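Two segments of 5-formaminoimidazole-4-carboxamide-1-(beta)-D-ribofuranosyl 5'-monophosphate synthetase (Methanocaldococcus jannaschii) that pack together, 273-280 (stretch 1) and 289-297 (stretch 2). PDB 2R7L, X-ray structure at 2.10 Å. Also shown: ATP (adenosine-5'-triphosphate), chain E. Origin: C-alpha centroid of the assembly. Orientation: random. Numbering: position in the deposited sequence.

Stretch 1, residues 273-280: EMGDKLVA
Stretch 2, residues 289-297: GMIGPFCLQ

A helix lies across a β-strand in a mainly apolar side-chain contact, with no direct hydrogen bond between the stretches and one water joining their backbones. Residues 273-280 are helical throughout, with phi/psi near -60/-43 and i to i+4 bonds such as L278 N to M274 O (3.1 Å) and V279 N to G275 O (3.1 Å). Stretch 2 enters as a loop and becomes a strand at 292-297. The axes approach to 10.1 Å, with 119° between their N-to-C directions; the CA of G275 lies 8.1 Å from that of L296, and the CA of V279 6.0 Å from that of M290. The contact buries 356 Å², both sides summed. M274, L278, V279, M290, F294 and L296 are all buried and apolar, so they fill the space between helix and strand without leaving a polar side-chain group unpaired. L278 (t, p) points toward the strand and is central: its CD2 lies 3.6 Å from F294 CD1, 3.7 Å from L296 CD2 and 4.3 Å from M290 SD. F294 (chi1 70°, chi2 90°) and L296 (m, t) point toward the helix, whereas C295 between them points away, the usual strand alternation. The F294 ring reaches V279, whose CG2 is 3.7 Å from F294 CE2, and the bare backbone of G275, whose O is 4.0 Å from F294 CZ. The CA-to-CB bond of M274 (m, t, p) points sideways to the strand, but the side chain's end comes nearer, placing CE 3.6 Å from L296 CD1. V279 (chi1 150°) also meets M290 (m, m, chi3 22°), CG2 to CG 4.0 Å. Beside this pair, the water donates to V279 O (2.6 Å) and accepts from M290 N (2.7 Å). G289 (105/-145) and G292 (84/-135) adopt backbone angles that call for glycine. D276 points away, its carboxylate oxygens hydrogen-bonded elsewhere in the structure. Beyond the contact, Q297 NE2 donates to ATP O1B (2.9 Å, 168°).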

# COMPACT_ATOMS: atom_id res chain seq x y z
N GLU A 273 -0.70 -16.81 27.92
CA GLU A 273 -1.25 -17.78 28.89
C GLU A 273 -2.41 -17.19 29.69
O GLU A 273 -3.40 -17.87 29.95
CB GLU A 273 -0.16 -18.29 29.84
CG GLU A 273 -0.61 -19.37 30.81
CD GLU A 273 -0.90 -20.70 30.13
OE1 GLU A 273 -0.11 -21.10 29.25
OE2 GLU A 273 -1.91 -21.34 30.47
N MET A 274 -2.28 -15.92 30.08
CA MET A 274 -3.34 -15.24 30.82
C MET A 274 -4.60 -15.15 29.99
O MET A 274 -5.71 -15.37 30.49
CB MET A 274 -2.89 -13.83 31.23
CG MET A 274 -1.78 -13.79 32.25
SD MET A 274 -1.07 -12.14 32.40
CE MET A 274 -2.46 -11.22 33.05
N GLY A 275 -4.43 -14.79 28.73
CA GLY A 275 -5.56 -14.74 27.80
C GLY A 275 -6.17 -16.12 27.59
O GLY A 275 -7.39 -16.28 27.62
N ASP A 276 -5.32 -17.12 27.41
CA ASP A 276 -5.81 -18.48 27.21
C ASP A 276 -6.63 -18.96 28.40
O ASP A 276 -7.71 -19.54 28.23
CB ASP A 276 -4.65 -19.43 26.91
CG ASP A 276 -4.07 -19.24 25.52
OD1 ASP A 276 -4.68 -18.50 24.72
OD2 ASP A 276 -3.00 -19.82 25.21
N LYS A 277 -6.14 -18.70 29.61
CA LYS A 277 -6.82 -19.14 30.84
C LYS A 277 -8.15 -18.44 31.05
O LYS A 277 -9.15 -19.09 31.37
CB LYS A 277 -5.93 -18.93 32.06
CG LYS A 277 -4.74 -19.86 32.15
CD LYS A 277 -3.92 -19.52 33.38
CE LYS A 277 -2.78 -20.50 33.58
NZ LYS A 277 -1.99 -20.13 34.79
N LEU A 278 -8.17 -17.13 30.89
CA LEU A 278 -9.41 -16.37 31.04
C LEU A 278 -10.48 -16.91 30.10
O LEU A 278 -11.65 -17.03 30.48
CB LEU A 278 -9.19 -14.88 30.77
CG LEU A 278 -10.45 -14.02 30.91
CD1 LEU A 278 -10.95 -14.02 32.35
CD2 LEU A 278 -10.20 -12.60 30.45
N VAL A 279 -10.07 -17.24 28.88
CA VAL A 279 -10.98 -17.73 27.85
C VAL A 279 -11.51 -19.13 28.16
O VAL A 279 -12.71 -19.39 28.06
CB VAL A 279 -10.31 -17.66 26.45
CG1 VAL A 279 -10.82 -18.76 25.52
CG2 VAL A 279 -10.51 -16.28 25.85
N ALA A 280 -10.61 -20.03 28.56
CA ALA A 280 -10.97 -21.40 28.90
C ALA A 280 -11.96 -21.47 30.06
O ALA A 280 -12.88 -22.29 30.05
CB ALA A 280 -9.72 -22.23 29.19
N GLY A 289 -18.68 -18.03 26.36
CA GLY A 289 -17.46 -17.44 26.91
C GLY A 289 -17.19 -16.06 26.33
O GLY A 289 -18.12 -15.29 26.07
N MET A 290 -15.91 -15.75 26.15
CA MET A 290 -15.50 -14.48 25.57
C MET A 290 -15.71 -14.53 24.06
O MET A 290 -15.39 -15.53 23.41
CB MET A 290 -14.03 -14.20 25.88
CG MET A 290 -13.68 -14.31 27.36
SD MET A 290 -13.93 -12.80 28.31
CE MET A 290 -15.12 -11.90 27.32
N ILE A 291 -16.26 -13.46 23.50
CA ILE A 291 -16.42 -13.37 22.05
C ILE A 291 -15.86 -12.05 21.56
O ILE A 291 -16.39 -10.98 21.86
CB ILE A 291 -17.91 -13.52 21.63
CG1 ILE A 291 -18.49 -14.86 22.12
CG2 ILE A 291 -18.05 -13.39 20.12
CD1 ILE A 291 -17.82 -16.09 21.54
N GLY A 292 -14.77 -12.12 20.81
CA GLY A 292 -14.16 -10.92 20.27
C GLY A 292 -13.22 -10.24 21.23
O GLY A 292 -12.39 -10.89 21.88
N PRO A 293 -13.33 -8.90 21.34
CA PRO A 293 -12.41 -8.11 22.13
C PRO A 293 -12.58 -8.27 23.64
O PRO A 293 -13.70 -8.24 24.16
CB PRO A 293 -12.75 -6.67 21.72
CG PRO A 293 -14.17 -6.73 21.30
CD PRO A 293 -14.35 -8.08 20.67
N PHE A 294 -11.46 -8.46 24.33
CA PHE A 294 -11.41 -8.37 25.79
C PHE A 294 -10.06 -7.86 26.26
O PHE A 294 -9.04 -8.03 25.58
CB PHE A 294 -11.78 -9.69 26.48
CG PHE A 294 -10.74 -10.78 26.34
CD1 PHE A 294 -9.73 -10.92 27.27
CD2 PHE A 294 -10.80 -11.68 25.29
CE1 PHE A 294 -8.78 -11.93 27.16
CE2 PHE A 294 -9.86 -12.70 25.17
CZ PHE A 294 -8.85 -12.82 26.11
N CYS A 295 -10.06 -7.23 27.43
CA CYS A 295 -8.89 -6.52 27.93
C CYS A 295 -8.55 -6.95 29.35
O CYS A 295 -9.45 -7.04 30.20
CB CYS A 295 -9.17 -5.02 27.89
SG CYS A 295 -7.87 -3.97 28.56
N LEU A 296 -7.28 -7.24 29.60
CA LEU A 296 -6.77 -7.39 30.96
C LEU A 296 -5.99 -6.14 31.34
O LEU A 296 -4.99 -5.80 30.70
CB LEU A 296 -5.86 -8.63 31.09
CG LEU A 296 -6.55 -9.99 30.93
CD1 LEU A 296 -5.59 -11.10 31.25
CD2 LEU A 296 -7.79 -10.09 31.81
N GLN A 297 -6.45 -5.45 32.37
CA GLN A 297 -5.78 -4.24 32.85
C GLN A 297 -4.87 -4.62 34.00
O GLN A 297 -5.32 -4.97 35.09
CB GLN A 297 -6.80 -3.21 33.31
CG GLN A 297 -7.73 -2.77 32.20
CD GLN A 297 -9.04 -2.26 32.71
OE1 GLN A 297 -10.07 -2.93 32.58
NE2 GLN A 297 -9.03 -1.07 33.31
PG ATP E . -11.15 2.91 33.87
O1G ATP E . -12.31 2.43 33.02
O2G ATP E . -9.84 2.21 33.57
O3G ATP E . -11.05 4.41 33.95
PB ATP E . -11.51 0.92 35.88
O1B ATP E . -11.30 0.01 34.70
O2B ATP E . -12.71 0.68 36.77
O3B ATP E . -11.56 2.46 35.37
PA ATP E . -10.04 1.18 38.34
O1A ATP E . -10.03 -0.12 39.11
O2A ATP E . -10.98 2.30 38.68
O3A ATP E . -10.16 0.82 36.76
O5' ATP E . -8.55 1.76 38.41
C5' ATP E . -8.32 3.13 38.11
C4' ATP E . -6.83 3.39 38.24
O4' ATP E . -6.42 3.25 39.60
C3' ATP E . -5.99 2.40 37.45
O3' ATP E . -5.81 2.80 36.09
C2' ATP E . -4.69 2.38 38.23
O2' ATP E . -3.84 3.45 37.80
C1' ATP E . -5.12 2.66 39.67
N9 ATP E . -5.24 1.36 40.35
C8 ATP E . -6.35 0.59 40.35
N7 ATP E . -6.15 -0.55 41.05
C5 ATP E . -4.89 -0.51 41.54
C6 ATP E . -4.05 -1.39 42.38
N6 ATP E . -4.52 -2.58 42.85
N1 ATP E . -2.80 -0.98 42.64
C2 ATP E . -2.31 0.19 42.17
N3 ATP E . -3.03 1.04 41.41
C4 ATP E . -4.30 0.74 41.06
O HOH W 1 -14.20 -17.80 26.62